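Local coordinates for ferritin light chain (Trichoplusia ni, PDB 1Z6O), which stores iron in soluble form as the light subunit of a secreted 24-chain ferritin, where it promotes nucleation of the ferrihydrite core, at the interface of chains A and B and the interface of chains A and C. Numbering follows the deposited sequence. Chains: chain A/B, Ferritin light chain; chain C, Ferritin heavy chain.

Contact 1: the interface of chains A and B. Residues chain A 148, 151, 154-155; chain B 144-145, 148-149.
The imidazole of A:His155 lies against the aliphatic stem of B:Arg145, whose CB sits over the ring face, 3.9 Å from its centroid. The two side chains run past each other in opposite directions, and the extended B:Arg145 chain carries its guanidinium beyond the ring. Beyond this apolar centre, the nitrogen NE2 of A:His155 reaches across to ND1 of B:His144 at 2.8 Å, a hydrogen bond whose donor the structure alone does not show. The two imidazole side chains cross at about a right angle, with B:His144 at the edge of the A:His155 ring. At the outer rim the straight chain of B:Arg149, its CG anti to the backbone N (chi1 -168°), reaches into the chain A loop. Its NH1 gives a nearly straight bond to the A:Leu154 carbonyl O (2.8 Å) and a longer, more bent one to A:His155 ND1 (3.2 Å), both in the guanidinium plane. NH2 donates to O of A:Ser151, from above that carbonyl's plane, although A:Ser151 is poorly ordered. The B:Arg145 guanidinium lies over one face of the B:Arg149 group. A methionine at B:Arg149 offers these acceptors no N-H, and the A:His155 imidazole would probably turn more freely and the loop be less firmly held. The patch joins the loop after helix 122-148 of one light chain to the last turn of that helix and the next residue in another, a light-light contact of the 24-chain shell.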
loop_
_atom_site.group_PDB
_atom_site.type_symbol
_atom_site.label_atom_id
_atom_site.label_comp_id
_atom_site.label_asym_id
_atom_site.label_seq_id
_atom_site.Cartn_x
_atom_site.Cartn_y
_atom_site.Cartn_z
ATOM N N THR A 148 -21.254 -37.524 39.914
ATOM C CA THR A 148 -19.945 -37.929 40.401
ATOM C C THR A 148 -19.859 -38.286 41.866
ATOM O O THR A 148 -18.768 -38.503 42.371
ATOM C CB THR A 148 -18.928 -36.770 40.185
ATOM O OG1 THR A 148 -19.392 -35.603 40.888
ATOM C CG2 THR A 148 -18.797 -36.429 38.715
ATOM N N SER A 151 -24.377 -41.659 43.494
ATOM C CA SER A 151 -24.681 -43.053 43.207
ATOM C C SER A 151 -23.416 -43.865 43.010
ATOM O O SER A 151 -22.562 -43.535 42.184
ATOM C CB SER A 151 -25.580 -43.138 41.968
ATOM O OG SER A 151 -25.867 -44.485 41.637
ATOM N N LEU A 154 -22.729 -44.925 39.398
ATOM C CA LEU A 154 -22.698 -43.929 38.340
ATOM C C LEU A 154 -21.542 -42.959 38.548
ATOM O O LEU A 154 -21.418 -42.351 39.609
ATOM C CB LEU A 154 -24.025 -43.154 38.309
ATOM C CG LEU A 154 -24.098 -41.860 37.478
ATOM C CD1 LEU A 154 -23.813 -42.149 36.024
ATOM C CD2 LEU A 154 -25.483 -41.245 37.631
ATOM N N HIS A 155 -20.676 -42.852 37.547
ATOM C CA HIS A 155 -19.589 -41.884 37.598
ATOM C C HIS A 155 -19.495 -41.343 36.177
ATOM O O HIS A 155 -19.031 -42.041 35.272
ATOM C CB HIS A 155 -18.252 -42.512 38.001
ATOM C CG HIS A 155 -17.176 -41.495 38.230
ATOM N ND1 HIS A 155 -17.242 -40.564 39.248
ATOM C CD2 HIS A 155 -16.041 -41.219 37.541
ATOM C CE1 HIS A 155 -16.195 -39.758 39.174
ATOM N NE2 HIS A 155 -15.450 -40.132 38.147
ATOM N N HIS B 144 -10.434 -41.742 36.128
ATOM C CA HIS B 144 -10.946 -40.542 36.784
ATOM C C HIS B 144 -11.554 -40.924 38.147
ATOM O O HIS B 144 -11.315 -40.265 39.162
ATOM C CB HIS B 144 -12.002 -39.896 35.874
ATOM C CG HIS B 144 -12.506 -38.572 36.358
ATOM N ND1 HIS B 144 -13.403 -38.448 37.398
ATOM C CD2 HIS B 144 -12.263 -37.310 35.914
ATOM C CE1 HIS B 144 -13.696 -37.168 37.574
ATOM N NE2 HIS B 144 -13.018 -36.459 36.685
ATOM N N ARG B 145 -12.339 -41.995 38.166
ATOM C CA ARG B 145 -12.963 -42.460 39.407
ATOM C C ARG B 145 -11.895 -42.954 40.406
ATOM O O ARG B 145 -11.996 -42.743 41.621
ATOM C CB ARG B 145 -13.951 -43.596 39.095
ATOM C CG ARG B 145 -14.785 -43.984 40.297
ATOM C CD ARG B 145 -15.837 -45.054 39.998
ATOM N NE ARG B 145 -16.566 -45.309 41.235
ATOM C CZ ARG B 145 -17.855 -45.596 41.314
ATOM N NH1 ARG B 145 -18.598 -45.680 40.213
ATOM N NH2 ARG B 145 -18.403 -45.769 42.509
ATOM N N THR B 148 -10.316 -39.841 42.110
ATOM C CA THR B 148 -11.075 -38.932 42.953
ATOM C C THR B 148 -12.195 -39.547 43.758
ATOM O O THR B 148 -12.957 -38.823 44.381
ATOM C CB THR B 148 -11.738 -37.835 42.068
ATOM O OG1 THR B 148 -12.597 -38.468 41.103
ATOM C CG2 THR B 148 -10.692 -37.027 41.330
ATOM N N ARG B 149 -12.295 -40.861 43.780
ATOM C CA ARG B 149 -13.425 -41.436 44.470
ATOM C C ARG B 149 -13.245 -42.827 45.059
ATOM O O ARG B 149 -13.745 -43.106 46.139
ATOM C CB ARG B 149 -14.582 -41.432 43.465
ATOM C CG ARG B 149 -15.930 -41.715 43.996
ATOM C CD ARG B 149 -16.972 -41.464 42.900
ATOM N NE ARG B 149 -18.256 -41.939 43.369
ATOM C CZ ARG B 149 -19.326 -42.104 42.614
ATOM N NH1 ARG B 149 -19.281 -41.825 41.310
ATOM N NH2 ARG B 149 -20.437 -42.556 43.173
#

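Contact 2: the interface of chains A and C. Residues chain A 184, 188, 200, 203-204; chain C 176-177, 180.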
loop_
_atom_site.group_PDB
_atom_site.type_symbol
_atom_site.label_atom_id
_atom_site.label_comp_id
_atom_site.label_asym_id
_atom_site.label_seq_id
_atom_site.Cartn_x
_atom_site.Cartn_y
_atom_site.Cartn_z
ATOM N N ASP A 184 -26.846 -1.990 45.559
ATOM C CA ASP A 184 -26.886 -0.593 45.141
ATOM C C ASP A 184 -28.286 -0.010 45.321
ATOM O O ASP A 184 -28.433 1.092 45.842
ATOM C CB ASP A 184 -26.452 -0.445 43.678
ATOM C CG ASP A 184 -24.938 -0.662 43.489
ATOM O OD1 ASP A 184 -24.182 -0.561 44.477
ATOM O OD2 ASP A 184 -24.498 -0.921 42.348
ATOM N N PHE A 188 -29.825 3.116 47.722
ATOM C CA PHE A 188 -30.565 4.263 47.176
ATOM C C PHE A 188 -31.865 4.435 47.957
ATOM O O PHE A 188 -32.340 5.547 48.180
ATOM C CB PHE A 188 -30.951 4.035 45.708
ATOM C CG PHE A 188 -29.781 3.929 44.762
ATOM C CD1 PHE A 188 -29.888 3.154 43.612
ATOM C CD2 PHE A 188 -28.595 4.627 44.997
ATOM C CE1 PHE A 188 -28.833 3.070 42.695
ATOM C CE2 PHE A 188 -27.529 4.554 44.085
ATOM C CZ PHE A 188 -27.653 3.772 42.934
ATOM N N ALA A 200 -31.754 8.342 41.410
ATOM C CA ALA A 200 -30.836 7.201 41.443
ATOM C C ALA A 200 -31.285 6.077 40.505
ATOM O O ALA A 200 -30.447 5.457 39.840
ATOM C CB ALA A 200 -30.688 6.668 42.885
ATOM N N VAL A 203 -30.315 7.159 37.027
ATOM C CA VAL A 203 -28.869 7.035 36.840
ATOM C C VAL A 203 -28.447 5.560 36.769
ATOM O O VAL A 203 -27.605 5.170 35.952
ATOM C CB VAL A 203 -28.118 7.749 37.997
ATOM C CG1 VAL A 203 -26.627 7.377 37.994
ATOM C CG2 VAL A 203 -28.278 9.281 37.833
ATOM N N PHE A 204 -29.042 4.738 37.621
ATOM C CA PHE A 204 -28.711 3.315 37.632
ATOM C C PHE A 204 -29.126 2.661 36.311
ATOM O O PHE A 204 -28.383 1.845 35.756
ATOM C CB PHE A 204 -29.404 2.613 38.801
ATOM C CG PHE A 204 -28.928 1.201 39.010
ATOM C CD1 PHE A 204 -27.700 0.953 39.619
ATOM C CD2 PHE A 204 -29.682 0.124 38.546
ATOM C CE1 PHE A 204 -27.218 -0.357 39.763
ATOM C CE2 PHE A 204 -29.212 -1.189 38.682
ATOM C CZ PHE A 204 -27.980 -1.427 39.290
ATOM N N ALA C 176 -25.628 7.672 48.982
ATOM C CA ALA C 176 -25.680 6.525 48.078
ATOM C C ALA C 176 -25.452 6.850 46.613
ATOM O O ALA C 176 -24.626 6.220 45.953
ATOM C CB ALA C 176 -27.018 5.786 48.243
ATOM N N LEU C 177 -26.187 7.825 46.090
ATOM C CA LEU C 177 -26.034 8.159 44.682
ATOM C C LEU C 177 -24.702 8.846 44.426
ATOM O O LEU C 177 -24.066 8.617 43.400
ATOM C CB LEU C 177 -27.195 9.046 44.215
ATOM C CG LEU C 177 -27.193 9.416 42.729
ATOM C CD1 LEU C 177 -27.085 8.157 41.851
ATOM C CD2 LEU C 177 -28.480 10.188 42.425
ATOM N N PHE C 180 -22.056 6.183 44.412
ATOM C CA PHE C 180 -22.234 5.323 43.246
ATOM C C PHE C 180 -21.632 5.970 41.993
ATOM O O PHE C 180 -20.884 5.334 41.246
ATOM C CB PHE C 180 -23.725 5.049 42.999
ATOM C CG PHE C 180 -23.989 4.224 41.764
ATOM C CD1 PHE C 180 -23.960 2.828 41.824
ATOM C CD2 PHE C 180 -24.247 4.842 40.542
ATOM C CE1 PHE C 180 -24.189 2.057 40.673
ATOM C CE2 PHE C 180 -24.479 4.081 39.377
ATOM C CZ PHE C 180 -24.449 2.685 39.447
#
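Helix 175-186 of chain C packs beside helices 157-190 and 197-211 of chain A; C:Leu177 and C:Phe180 reach both light-chain helices, and C:Ala176 meets helix 157-190. The rings of C:Phe180 and A:Phe188 meet edge to face, their planes 75° apart and their centroids separated by 5.6 Å. It is the rim atom CZ of A:Phe188 that points at the C:Phe180 face, off-centre and 3.9 Å from CG. CG of C:Phe180 stands anti to the backbone N (chi1 177°), which points the ring into chain A, where A:Phe188 and A:Phe204 approach the same side of its plane. There its far end, CZ, comes within 3.7 Å of A:Phe204 CD1. The carboxylate oxygen OD2 of A:Asp184 lies at the ring edge of C:Phe180, 3.4 Å from CE1, with the carboxylate and ring planes nearly perpendicular. Such an approach along the hydrogen-bearing rim is likely to be electrostatically favourable. On another edge of A:Phe188, CD2 touches the C:Ala176 methyl group. Within chain A, A:Ala200 CB and the A:Asp184 carbonyl O lie over opposite faces of the A:Phe188 ring, likely limiting how far it turns. C:Leu177 directs CD1 toward A:Ala200 CA (3.9 Å) and A:Val203 CG1. This aromatic and aliphatic seam joins light to heavy chain in the mixed ferritin shell.

Contact 3: the interface of chains A and B. Residues chain A 155, 157-158; chain B 141, 144, 148, 164, 168.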
loop_
_atom_site.group_PDB
_atom_site.type_symbol
_atom_site.label_atom_id
_atom_site.label_comp_id
_atom_site.label_asym_id
_atom_site.label_seq_id
_atom_site.Cartn_x
_atom_site.Cartn_y
_atom_site.Cartn_z
ATOM N N HIS A 155 -20.676 -42.852 37.547
ATOM C CA HIS A 155 -19.589 -41.884 37.598
ATOM C C HIS A 155 -19.495 -41.343 36.177
ATOM O O HIS A 155 -19.031 -42.041 35.272
ATOM C CB HIS A 155 -18.252 -42.512 38.001
ATOM C CG HIS A 155 -17.176 -41.495 38.230
ATOM N ND1 HIS A 155 -17.242 -40.564 39.248
ATOM C CD2 HIS A 155 -16.041 -41.219 37.541
ATOM C CE1 HIS A 155 -16.195 -39.758 39.174
ATOM N NE2 HIS A 155 -15.450 -40.132 38.147
ATOM N N PRO A 157 -17.899 -38.191 34.501
ATOM C CA PRO A 157 -17.145 -36.937 34.502
ATOM C C PRO A 157 -17.328 -36.116 33.231
ATOM O O PRO A 157 -16.923 -34.956 33.190
ATOM C CB PRO A 157 -15.699 -37.395 34.728
ATOM C CG PRO A 157 -15.666 -38.759 34.099
ATOM C CD PRO A 157 -17.008 -39.369 34.472
ATOM N N GLU A 158 -17.932 -36.704 32.199
ATOM C CA GLU A 158 -18.171 -35.946 30.967
ATOM C C GLU A 158 -19.270 -34.929 31.284
ATOM O O GLU A 158 -19.157 -33.751 30.938
ATOM C CB GLU A 158 -18.604 -36.870 29.822
ATOM C CG GLU A 158 -18.558 -36.197 28.434
ATOM C CD GLU A 158 -19.724 -35.236 28.157
ATOM O OE1 GLU A 158 -19.490 -34.217 27.463
ATOM O OE2 GLU A 158 -20.870 -35.495 28.604
ATOM N N PHE B 141 -13.043 -42.831 32.219
ATOM C CA PHE B 141 -13.983 -42.698 33.345
ATOM C C PHE B 141 -13.447 -43.483 34.549
ATOM O O PHE B 141 -13.536 -43.044 35.691
ATOM C CB PHE B 141 -15.360 -43.273 32.979
ATOM C CG PHE B 141 -16.254 -42.326 32.200
ATOM C CD1 PHE B 141 -15.734 -41.195 31.564
ATOM C CD2 PHE B 141 -17.623 -42.586 32.102
ATOM C CE1 PHE B 141 -16.577 -40.325 30.832
ATOM C CE2 PHE B 141 -18.472 -41.730 31.378
ATOM C CZ PHE B 141 -17.941 -40.594 30.739
ATOM N N HIS B 144 -10.434 -41.742 36.128
ATOM C CA HIS B 144 -10.946 -40.542 36.784
ATOM C C HIS B 144 -11.554 -40.924 38.147
ATOM O O HIS B 144 -11.315 -40.265 39.162
ATOM C CB HIS B 144 -12.002 -39.896 35.874
ATOM C CG HIS B 144 -12.506 -38.572 36.358
ATOM N ND1 HIS B 144 -13.403 -38.448 37.398
ATOM C CD2 HIS B 144 -12.263 -37.310 35.914
ATOM C CE1 HIS B 144 -13.696 -37.168 37.574
ATOM N NE2 HIS B 144 -13.018 -36.459 36.685
ATOM N N THR B 148 -10.316 -39.841 42.110
ATOM C CA THR B 148 -11.075 -38.932 42.953
ATOM C C THR B 148 -12.195 -39.547 43.758
ATOM O O THR B 148 -12.957 -38.823 44.381
ATOM C CB THR B 148 -11.738 -37.835 42.068
ATOM O OG1 THR B 148 -12.597 -38.468 41.103
ATOM C CG2 THR B 148 -10.692 -37.027 41.330
ATOM N N GLU B 164 -10.306 -34.849 32.056
ATOM C CA GLU B 164 -11.481 -34.079 31.656
ATOM C C GLU B 164 -11.202 -33.212 30.440
ATOM O O GLU B 164 -11.972 -33.205 29.482
ATOM C CB GLU B 164 -11.954 -33.179 32.815
ATOM C CG GLU B 164 -12.616 -33.974 33.953
ATOM C CD GLU B 164 -12.849 -33.162 35.224
ATOM O OE1 GLU B 164 -12.656 -31.927 35.219
ATOM O OE2 GLU B 164 -13.230 -33.770 36.243
ATOM N N ILE B 168 -11.842 -36.754 27.930
ATOM C CA ILE B 168 -13.271 -36.860 28.157
ATOM C C ILE B 168 -14.190 -35.984 27.307
ATOM O O ILE B 168 -15.174 -36.481 26.755
ATOM C CB ILE B 168 -13.528 -36.687 29.675
ATOM C CG1 ILE B 168 -12.957 -37.921 30.398
ATOM C CG2 ILE B 168 -15.025 -36.512 29.972
ATOM C CD1 ILE B 168 -12.885 -37.794 31.931
#
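A:Pro157 wedges between B:Phe141 and B:His144, and its ring makes CH-pi contacts with both. CD stands over the centre of the phenyl face, 3.7 Å from the centroid, while CB stands over the imidazole of B:His144 at 3.4 Å. The B:Phe141 ring is placed by a CG that lies beside the backbone N and anti to the carbonyl carbon (chi1 -83°). Its edge atom CD2 also approaches the backbone O of A:His155. Between these two rings, CD1 of B:Ile168 touches A:Pro157 CG at 3.7 Å, the two side chains crossing at about a right angle. CG2 of the same isoleucine presses against A:Glu158 at CA and CB, and the glutamate side chain slides past it in the opposite direction before bending at chi2. The first turn of helix 157-190 in chain A is thereby seated against helices 122-148 and 157-190 of chain B, part of the joint between light chains in the shell. The polar links run along B:His144, which pairs with A:His155 through ND1 and is held within its own chain through NE2. The bond to B:Glu164, a residue that also belongs to a calcium site, is likely to steady the imidazole with its face toward the proline, and the carboxylate would probably polarise the NE2 N-H. B:His144 NE2 donates to B:Glu164 OE2 at 2.7 Å, almost straight at 173° and in the imidazole plane, meeting the oxygen on its anti side.

Contacts 1 and 3 are neighbouring parts of one light-light interface, their C-alpha centres about 7 Å apart, and share A:His155, B:His144 and B:Thr148. Contact 1 uses the loop ahead of helix 157-190 in chain A, and contact 3 the first turn of that helix. Contact 2 lies about 48 Å from contact 1 and 46 Å from contact 3, near the other end of the same helix, where chain A meets a heavy chain. Helix 157-190 thus spans two kinds of joint, giving each light chain both like and unlike neighbours in the shell of 12 light and 12 heavy chains.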